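Local atomic coordinates of inorganic pyrophosphatase (Thermus thermophilus, PDB entry 2PRD), a protein that catalyses the magnesium-dependent hydrolysis of inorganic pyrophosphate to two phosphate ions, working as a homohexamer. Residues L6-G9 / D10-E14; G122-P125 / E126-Q130. All blocks are in the same frame, centred on the assembly; numbering follows the deposited sequence.

Contact 1 of 2, residues L6-G9 / D10-E14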
loop_
_atom_site.group_PDB
_atom_site.type_symbol
_atom_site.label_atom_id
_atom_site.label_comp_id
_atom_site.label_asym_id
_atom_site.label_seq_id
_atom_site.Cartn_x
_atom_site.Cartn_y
_atom_site.Cartn_z
ATOM N N LEU A 6 14.095 -25.825 12.073
ATOM C CA LEU A 6 14.138 -26.179 10.656
ATOM C C LEU A 6 15.626 -26.335 10.317
ATOM O O LEU A 6 16.464 -25.782 11.028
ATOM C CB LEU A 6 13.632 -24.947 9.900
ATOM C CG LEU A 6 12.103 -24.794 9.927
ATOM C CD1 LEU A 6 11.710 -23.889 8.768
ATOM C CD2 LEU A 6 11.455 -26.136 9.736
ATOM N N PRO A 7 15.907 -27.066 9.258
ATOM C CA PRO A 7 17.280 -27.294 8.803
ATOM C C PRO A 7 17.855 -25.974 8.324
ATOM O O PRO A 7 17.084 -25.199 7.746
ATOM C CB PRO A 7 17.129 -28.256 7.635
ATOM C CG PRO A 7 15.744 -28.813 7.736
ATOM C CD PRO A 7 14.907 -27.762 8.425
ATOM N N VAL A 8 19.146 -25.796 8.531
ATOM C CA VAL A 8 19.795 -24.550 8.139
ATOM C C VAL A 8 20.025 -24.465 6.646
ATOM O O VAL A 8 20.300 -23.366 6.128
ATOM C CB VAL A 8 21.119 -24.324 8.888
ATOM C CG1 VAL A 8 22.090 -25.412 8.493
ATOM C CG2 VAL A 8 21.668 -22.948 8.522
ATOM N N GLY A 9 19.969 -25.591 5.980
ATOM C CA GLY A 9 20.133 -25.637 4.528
ATOM C C GLY A 9 21.403 -26.299 4.068
ATOM O O GLY A 9 22.452 -26.207 4.686
ATOM N N ASP A 10 21.315 -26.917 2.913
ATOM C CA ASP A 10 22.394 -27.661 2.279
ATOM C C ASP A 10 23.580 -26.897 1.748
ATOM O O ASP A 10 24.662 -27.483 1.555
ATOM C CB ASP A 10 21.753 -28.490 1.128
ATOM C CG ASP A 10 20.947 -29.638 1.745
ATOM O OD1 ASP A 10 21.503 -30.322 2.646
ATOM O OD2 ASP A 10 19.780 -29.822 1.321
ATOM N N LYS A 11 23.395 -25.626 1.486
ATOM C CA LYS A 11 24.406 -24.735 0.914
ATOM C C LYS A 11 25.050 -23.870 1.984
ATOM O O LYS A 11 25.749 -22.901 1.687
ATOM C CB LYS A 11 23.751 -23.858 -0.171
ATOM C CG LYS A 11 23.073 -24.655 -1.283
ATOM C CD LYS A 11 22.305 -23.723 -2.209
ATOM C CE LYS A 11 20.968 -24.363 -2.592
ATOM N NZ LYS A 11 20.429 -23.835 -3.889
ATOM N N ALA A 12 24.742 -24.284 3.206
ATOM C CA ALA A 12 25.251 -23.585 4.386
ATOM C C ALA A 12 26.735 -23.921 4.476
ATOM O O ALA A 12 27.132 -25.035 4.118
ATOM C CB ALA A 12 24.541 -24.042 5.653
ATOM N N PRO A 13 27.531 -23.001 4.935
ATOM C CA PRO A 13 27.160 -21.669 5.395
ATOM C C PRO A 13 27.040 -20.574 4.370
ATOM O O PRO A 13 26.617 -19.480 4.768
ATOM C CB PRO A 13 28.339 -21.385 6.381
ATOM C CG PRO A 13 29.515 -21.935 5.620
ATOM C CD PRO A 13 28.978 -23.280 5.073
ATOM N N GLU A 14 27.385 -20.803 3.123
ATOM C CA GLU A 14 27.329 -19.755 2.092
ATOM C C GLU A 14 25.916 -19.247 1.828
ATOM O O GLU A 14 25.752 -18.029 1.602
ATOM C CB GLU A 14 27.966 -20.223 0.797
ATOM C CG GLU A 14 29.455 -20.437 0.762
ATOM C CD GLU A 14 30.045 -21.562 1.571
ATOM O OE1 GLU A 14 29.365 -22.570 1.892
ATOM O OE2 GLU A 14 31.268 -21.438 1.911
#

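Contact 2 of 2, residues G122-P125 / E126-Q130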
loop_
_atom_site.group_PDB
_atom_site.type_symbol
_atom_site.label_atom_id
_atom_site.label_comp_id
_atom_site.label_asym_id
_atom_site.label_seq_id
_atom_site.Cartn_x
_atom_site.Cartn_y
_atom_site.Cartn_z
ATOM N N GLY A 122 31.394 -5.147 0.918
ATOM C CA GLY A 122 31.849 -3.963 0.168
ATOM C C GLY A 122 30.908 -3.674 -0.980
ATOM O O GLY A 122 31.051 -2.631 -1.620
ATOM N N ASP A 123 30.014 -4.572 -1.286
ATOM C CA ASP A 123 29.038 -4.476 -2.344
ATOM C C ASP A 123 27.750 -3.825 -1.793
ATOM O O ASP A 123 26.928 -3.441 -2.623
ATOM C CB ASP A 123 28.647 -5.803 -2.949
ATOM C CG ASP A 123 29.703 -6.571 -3.695
ATOM O OD1 ASP A 123 30.568 -5.928 -4.286
ATOM O OD2 ASP A 123 29.635 -7.827 -3.710
ATOM N N VAL A 124 27.550 -3.729 -0.516
ATOM C CA VAL A 124 26.295 -3.072 -0.004
ATOM C C VAL A 124 26.636 -1.613 -0.082
ATOM O O VAL A 124 27.685 -1.256 0.508
ATOM C CB VAL A 124 26.038 -3.591 1.406
ATOM C CG1 VAL A 124 24.906 -2.827 2.074
ATOM C CG2 VAL A 124 25.556 -5.064 1.278
ATOM N N PRO A 125 25.888 -0.811 -0.829
ATOM C CA PRO A 125 26.224 0.602 -0.999
ATOM C C PRO A 125 26.410 1.270 0.348
ATOM O O PRO A 125 25.635 0.933 1.280
ATOM C CB PRO A 125 25.076 1.158 -1.797
ATOM C CG PRO A 125 24.159 0.065 -2.158
ATOM C CD PRO A 125 24.678 -1.224 -1.539
ATOM N N GLU A 126 27.332 2.211 0.524
ATOM C CA GLU A 126 27.416 2.826 1.859
ATOM C C GLU A 126 26.233 3.685 2.290
ATOM O O GLU A 126 26.141 3.995 3.516
ATOM C CB GLU A 126 28.710 3.595 2.082
ATOM C CG GLU A 126 29.221 3.311 3.518
ATOM C CD GLU A 126 29.694 4.614 4.150
ATOM O OE1 GLU A 126 29.716 5.613 3.386
ATOM O OE2 GLU A 126 30.028 4.614 5.359
ATOM N N GLY A 127 25.392 4.104 1.360
ATOM C CA GLY A 127 24.211 4.912 1.733
ATOM C C GLY A 127 23.257 3.996 2.499
ATOM O O GLY A 127 22.512 4.417 3.379
ATOM N N VAL A 128 23.310 2.750 2.121
ATOM C CA VAL A 128 22.520 1.678 2.725
ATOM C C VAL A 128 23.119 1.249 4.044
ATOM O O VAL A 128 22.410 1.146 5.079
ATOM C CB VAL A 128 22.354 0.474 1.781
ATOM C CG1 VAL A 128 21.552 -0.602 2.496
ATOM C CG2 VAL A 128 21.691 0.904 0.493
ATOM N N LYS A 129 24.421 1.015 4.117
ATOM C CA LYS A 129 25.045 0.690 5.379
ATOM C C LYS A 129 24.849 1.778 6.434
ATOM O O LYS A 129 24.751 1.485 7.643
ATOM C CB LYS A 129 26.595 0.566 5.178
ATOM C CG LYS A 129 26.897 -0.760 4.484
ATOM C CD LYS A 129 28.364 -1.119 4.600
ATOM C CE LYS A 129 29.151 -0.485 3.448
ATOM N NZ LYS A 129 29.966 -1.564 2.792
ATOM N N GLN A 130 24.760 3.046 6.014
ATOM C CA GLN A 130 24.606 4.135 7.004
ATOM C C GLN A 130 23.178 4.155 7.580
ATOM O O GLN A 130 22.946 4.585 8.721
ATOM C CB GLN A 130 24.848 5.476 6.445
ATOM C CG GLN A 130 25.955 6.304 6.009
ATOM C CD GLN A 130 25.403 7.705 5.629
ATOM O OE1 GLN A 130 26.106 8.656 6.016
ATOM N NE2 GLN A 130 24.218 7.753 4.982
HETATM O O HOH W 1 30.478 -0.018 0.655
#

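Contact 1 of 2, residues L6-G9 / D10-E14
Gly9 and Ala12 stand at the two ends of a type I beta turn, with Asp10 and Lys11 at its corners, and the amide N of Ala12 returns a weak hydrogen bond to Gly9 O over 3.3 Å, its N-H bent to 147° at the hydrogen. The methyl of Ala12 is aimed back at the incoming chain and has two neighbours. Its CB sits 3.2 Å from Gly9 O, the oxygen that the turn bond uses, and it also meets CG1 of Val8 at 4.0 Å, the one apolar side-chain contact across the bend. Val8 offers that branch because its first torsion places CG1 between the backbone N and the carbonyl carbon, while CG2 lies anti to the N. This turn belongs to the N-terminal loop that leads into strand 15-22, and it lies on the surface, away from the predicted substrate and metal sites. The loop is tied to the fold by backbone hydrogen bonding of Val8 with His17 and of Glu14 with Val89; Pro7 packs on Leu36 of a second subunit. At the head of the turn Gly9 has phi 111° and psi 149°, where a CB would jam against the carbonyl oxygen of Val8, a backbone shape that only glycine takes without strain. In Asp10 the bond from CA to CB points away from the preceding residues, yet CB still lies 3.7 Å from Gly9 C, and CG follows at 4.1 Å. Beyond Ala12 the chain passes through a cis peptide into Pro13, whose ring rests on Val165 and Arg166 of helix 158-173.

Contact 2 of 2, residues G122-P125 / E126-Q130
Lys129 reaches back from the first turn of helix 126-138 over the residues that lead into it. Its CB lies 4.0 Å from Pro125 O; CG, held beside its backbone N by a chi1 of -76°, then packs against CG1 of Val124 at 3.7 Å. From there the chain bends at chi3 and chi4: CD comes to 4.2 Å from Val124 O, CE closes to 3.4 Å, and NZ lies 3.2 Å from the same oxygen, a weak hydrogen bond. A water bridges the same two atoms, accepting from Lys129 NZ at 2.7 Å and donating to Val124 O. The stronger protein partner of NZ is Ile121 O, just ahead of Gly122. Cut back to alanine, Lys129 would probably leave the carbonyls of Ile121 and Val124 without their ammonium partner and open a gap beside Val124 CG1. Pro125 is the N-cap of the helix: its carbonyl oxygen takes the amide of Lys129 in the carbonyl plane, with a nearly straight N-H at 163°, and more weakly the amide of Val128. The two branches of Val128 divide the preceding residues between them. CG2 lies 3.7 Å from Pro125 CG, the two side chains running side by side, whereas CG1 meets CG1 of Val124 at 4.0 Å, those side chains crossing at about a right angle. The Pro125 ring also packs on His117 of a third subunit.

Overall arrangement
Both contacts are local bends at the periphery of the chain, away from the predicted substrate and metal sites, and they share no element: their centres lie 26 Å apart and they do not touch. Contact 1 is a surface turn ahead of strand 15-22, with none of its touching residues buried; contact 2 is partly buried and starts helix 126-138. Their chemistry follows. Between its own two segments contact 1 has one weak backbone bond and one apolar side-chain contact, its other ties going to the rest of the chain, whereas residues 122-130 combine helix-start bonds, valine and proline packing, and a lysine with its water. Each lies near subunit boundaries of the hexamer: contact 1 borders one neighbouring subunit, contact 2 two others.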